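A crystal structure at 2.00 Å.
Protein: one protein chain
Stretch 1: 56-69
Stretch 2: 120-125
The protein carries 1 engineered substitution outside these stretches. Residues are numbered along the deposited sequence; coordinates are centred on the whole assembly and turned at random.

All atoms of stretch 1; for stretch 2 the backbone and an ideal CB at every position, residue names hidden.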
# COMPACT_ATOMS: atom_id res chain seq x y z
N GLY A 56 -14.08 14.66 0.63
CA GLY A 56 -13.43 15.37 1.73
C GLY A 56 -12.44 16.43 1.28
O GLY A 56 -12.49 17.60 1.71
N SER A 57 -11.52 16.02 0.40
CA SER A 57 -10.50 16.94 -0.04
C SER A 57 -11.14 18.08 -0.84
O SER A 57 -10.70 19.24 -0.72
CB SER A 57 -9.43 16.23 -0.86
OG SER A 57 -8.57 15.50 -0.01
N ALA A 58 -12.18 17.76 -1.63
CA ALA A 58 -12.91 18.79 -2.36
C ALA A 58 -13.54 19.81 -1.39
O ALA A 58 -13.49 21.00 -1.65
CB ALA A 58 -13.98 18.16 -3.25
N ASN A 59 -14.10 19.32 -0.28
CA ASN A 59 -14.67 20.20 0.75
C ASN A 59 -13.62 21.06 1.46
O ASN A 59 -13.96 22.11 2.00
CB ASN A 59 -15.43 19.39 1.81
CG ASN A 59 -16.73 18.85 1.29
OD1 ASN A 59 -17.26 19.37 0.30
ND2 ASN A 59 -17.28 17.79 1.94
N LEU A 60 -12.36 20.61 1.49
CA LEU A 60 -11.32 21.36 2.19
C LEU A 60 -10.57 22.40 1.35
O LEU A 60 -9.78 23.18 1.88
CB LEU A 60 -10.29 20.40 2.78
CG LEU A 60 -10.68 19.53 3.98
CD1 LEU A 60 -9.50 18.67 4.32
CD2 LEU A 60 -11.12 20.36 5.18
N ILE A 61 -10.76 22.38 0.04
CA ILE A 61 -9.97 23.25 -0.81
C ILE A 61 -10.85 24.23 -1.57
O ILE A 61 -12.10 24.18 -1.51
CB ILE A 61 -9.11 22.45 -1.84
CG1 ILE A 61 -10.02 21.78 -2.87
CG2 ILE A 61 -8.21 21.43 -1.13
CD1 ILE A 61 -9.28 21.13 -3.99
N ASP A 62 -10.19 25.12 -2.30
CA ASP A 62 -10.92 26.07 -3.13
C ASP A 62 -11.20 25.51 -4.53
O ASP A 62 -10.34 25.55 -5.43
CB ASP A 62 -10.15 27.40 -3.19
CG ASP A 62 -10.97 28.53 -3.76
OD1 ASP A 62 -11.82 28.31 -4.65
OD2 ASP A 62 -10.80 29.68 -3.26
N THR A 63 -12.42 25.00 -4.68
CA THR A 63 -12.92 24.34 -5.88
C THR A 63 -12.62 25.17 -7.13
O THR A 63 -12.33 24.62 -8.20
CB THR A 63 -14.46 24.09 -5.78
OG1 THR A 63 -14.71 22.83 -5.15
CG2 THR A 63 -15.12 24.06 -7.15
N THR A 64 -12.67 26.48 -6.99
CA THR A 64 -12.52 27.39 -8.12
C THR A 64 -11.12 27.35 -8.77
O THR A 64 -11.02 27.31 -9.99
CB THR A 64 -12.85 28.84 -7.71
OG1 THR A 64 -11.90 29.30 -6.74
CG2 THR A 64 -14.25 28.89 -7.11
N LYS A 65 -10.05 27.37 -7.96
CA LYS A 65 -8.69 27.31 -8.50
C LYS A 65 -7.96 25.99 -8.27
O LYS A 65 -6.78 25.86 -8.60
CB LYS A 65 -7.80 28.44 -7.95
CG LYS A 65 -8.46 29.80 -7.73
CD LYS A 65 -7.79 30.59 -6.61
CE LYS A 65 -8.48 30.33 -5.28
NZ LYS A 65 -9.93 30.62 -5.36
N PHE A 66 -8.64 25.00 -7.70
CA PHE A 66 -7.96 23.73 -7.45
C PHE A 66 -8.85 22.52 -7.71
O PHE A 66 -10.07 22.64 -7.84
CB PHE A 66 -7.40 23.69 -6.03
CG PHE A 66 -6.31 24.69 -5.78
CD1 PHE A 66 -5.02 24.45 -6.22
CD2 PHE A 66 -6.58 25.87 -5.12
CE1 PHE A 66 -4.01 25.37 -6.00
CE2 PHE A 66 -5.58 26.80 -4.90
CZ PHE A 66 -4.29 26.54 -5.34
N ILE A 67 -8.23 21.35 -7.80
CA ILE A 67 -8.98 20.14 -8.00
C ILE A 67 -8.31 18.97 -7.26
O ILE A 67 -7.10 18.77 -7.36
CB ILE A 67 -9.12 19.83 -9.51
CG1 ILE A 67 -9.95 18.57 -9.73
CG2 ILE A 67 -7.74 19.71 -10.19
CD1 ILE A 67 -11.42 18.75 -9.46
N PRO A 68 -9.10 18.22 -6.47
CA PRO A 68 -8.46 17.06 -5.83
C PRO A 68 -8.35 15.89 -6.83
O PRO A 68 -9.25 15.64 -7.64
CB PRO A 68 -9.42 16.74 -4.68
CG PRO A 68 -10.78 17.15 -5.21
CD PRO A 68 -10.53 18.34 -6.12
N LEU A 69 -7.24 15.17 -6.76
CA LEU A 69 -7.00 14.04 -7.66
C LEU A 69 -6.45 12.85 -6.88
O LEU A 69 -5.35 12.95 -6.31
CB LEU A 69 -6.03 14.50 -8.75
CG LEU A 69 -5.75 13.83 -10.08
CD1 LEU A 69 -5.41 14.91 -11.09
CD2 LEU A 69 -4.56 12.94 -9.91
N UNK A 120 -4.20 8.84 -0.63
CA UNK A 120 -3.42 10.02 -0.89
C UNK A 120 -3.93 10.77 -2.09
O UNK A 120 -3.91 10.26 -3.22
CB UNK A 120 -1.95 9.65 -1.09
N UNK A 121 -4.34 12.01 -1.82
CA UNK A 121 -4.99 12.86 -2.81
C UNK A 121 -4.14 14.06 -3.18
O UNK A 121 -3.85 14.89 -2.32
CB UNK A 121 -6.35 13.33 -2.29
N UNK A 122 -3.77 14.18 -4.45
CA UNK A 122 -2.99 15.32 -4.92
C UNK A 122 -3.91 16.52 -5.13
O UNK A 122 -5.03 16.36 -5.62
CB UNK A 122 -2.25 14.98 -6.21
N UNK A 123 -3.45 17.71 -4.74
CA UNK A 123 -4.26 18.91 -4.96
C UNK A 123 -3.66 19.67 -6.14
O UNK A 123 -2.52 20.13 -6.07
CB UNK A 123 -4.32 19.79 -3.71
N UNK A 124 -4.41 19.74 -7.24
CA UNK A 124 -3.91 20.26 -8.51
C UNK A 124 -4.67 21.52 -8.97
O UNK A 124 -5.82 21.71 -8.60
CB UNK A 124 -4.01 19.17 -9.58
N UNK A 125 -4.00 22.38 -9.75
CA UNK A 125 -4.67 23.49 -10.45
C UNK A 125 -5.48 23.03 -11.68
O UNK A 125 -6.65 23.44 -11.84
CB UNK A 125 -3.63 24.52 -10.89

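Stretch 1 leaves its helix, turns, and runs as a short strand, I67 to L69, antiparallel to stretch 2.

Position 120 lies beyond the pairing. Its CA-to-CB bond points away, and nothing of stretch 1 comes within 5.5 Å of the ideal CB, so this contact scarcely limits the choice. The residue is T120, whose hydroxyl is hydrogen-bonded elsewhere in the structure.

Position 121 points toward stretch 1, its ideal CB 3.9 Å from S57 OG and 5.2 Å from P68 CB. With phi/psi of -113/120, a beta-branched residue would suit, as would another modest apolar one. It is V121, chi1 t; its CG1 packs 3.7 Å from P68 CB, and its CA makes a CA-H...O contact with L69 O at 3.5 Å.

Position 122 turns to the other face, shared with I67 and L69. Its N donates to L69 O at 2.7 Å, and its O accepts from L69 N at 2.8 Å. The ideal CB sits 3.7 Å from L69 O. The backbone pairing fixes no side chain, so alanine or another small or apolar residue is plausible, and stretch 1 alone does not choose among them. The deposited A122 is the small solution, adding just a methyl.

Position 123 returns to the face of P68, in a non-hydrogen-bonded pair. Around its ideal CB lie I61 CG2 at 5.0 Å and F66 CD1 at 5.3 Å, an apolar setting with distance to fill. An apolar side chain of some length would suit: leucine, isoleucine or perhaps methionine. I123 is found, m at both chi angles, and both branches are used. CG2 meets I61 CD1 at 3.8 Å and F66 CB at 4.1 Å, while CD1 lies 4.3 Å from P68 CB.

Position 124 pairs with I67 through two backbone hydrogen bonds, I67 N to its O at 2.6 Å and its N to I67 O at 2.9 Å. The O of position 124 also lies 3.2 Å from F66 CA, and sits near the plane of the F66 ring at its edge. The ideal CB is 3.8 Å from I67 CG2 and 4.7 Å from L69 CD1, and stretch 1 offers no charge beside it, so an aliphatic or a long chain with an apolar stem would serve. K124 is the latter: CG passes 4.3 Å from L69 CD1, and the chain's end leads away.

Position 125 points away, its ideal CB 4.1 Å from K65 O, and its phi of -75 allows proline among many. P125 it is, its N 4.2 Å from F66 CD1.

Stretch 2 120-125: TVAIKP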
# COMPACT_ATOMS: atom_id res chain seq x y z
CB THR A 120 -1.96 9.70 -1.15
OG1 THR A 120 -1.45 8.96 -0.05
CG2 THR A 120 -1.19 11.01 -1.33
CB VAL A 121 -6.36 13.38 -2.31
CG1 VAL A 121 -6.98 14.32 -3.35
CG2 VAL A 121 -7.26 12.23 -1.97
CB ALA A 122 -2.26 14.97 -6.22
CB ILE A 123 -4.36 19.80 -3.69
CG1 ILE A 123 -4.68 18.95 -2.45
CG2 ILE A 123 -5.45 20.85 -3.85
CD1 ILE A 123 -6.00 18.21 -2.52
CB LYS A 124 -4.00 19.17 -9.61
CG LYS A 124 -2.90 18.08 -9.56
CD LYS A 124 -1.87 18.30 -10.68
CE LYS A 124 -0.73 17.26 -10.71
NZ LYS A 124 0.27 17.33 -9.60
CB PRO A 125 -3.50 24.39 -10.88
CG PRO A 125 -2.35 24.01 -9.96
CD PRO A 125 -2.54 22.55 -9.72
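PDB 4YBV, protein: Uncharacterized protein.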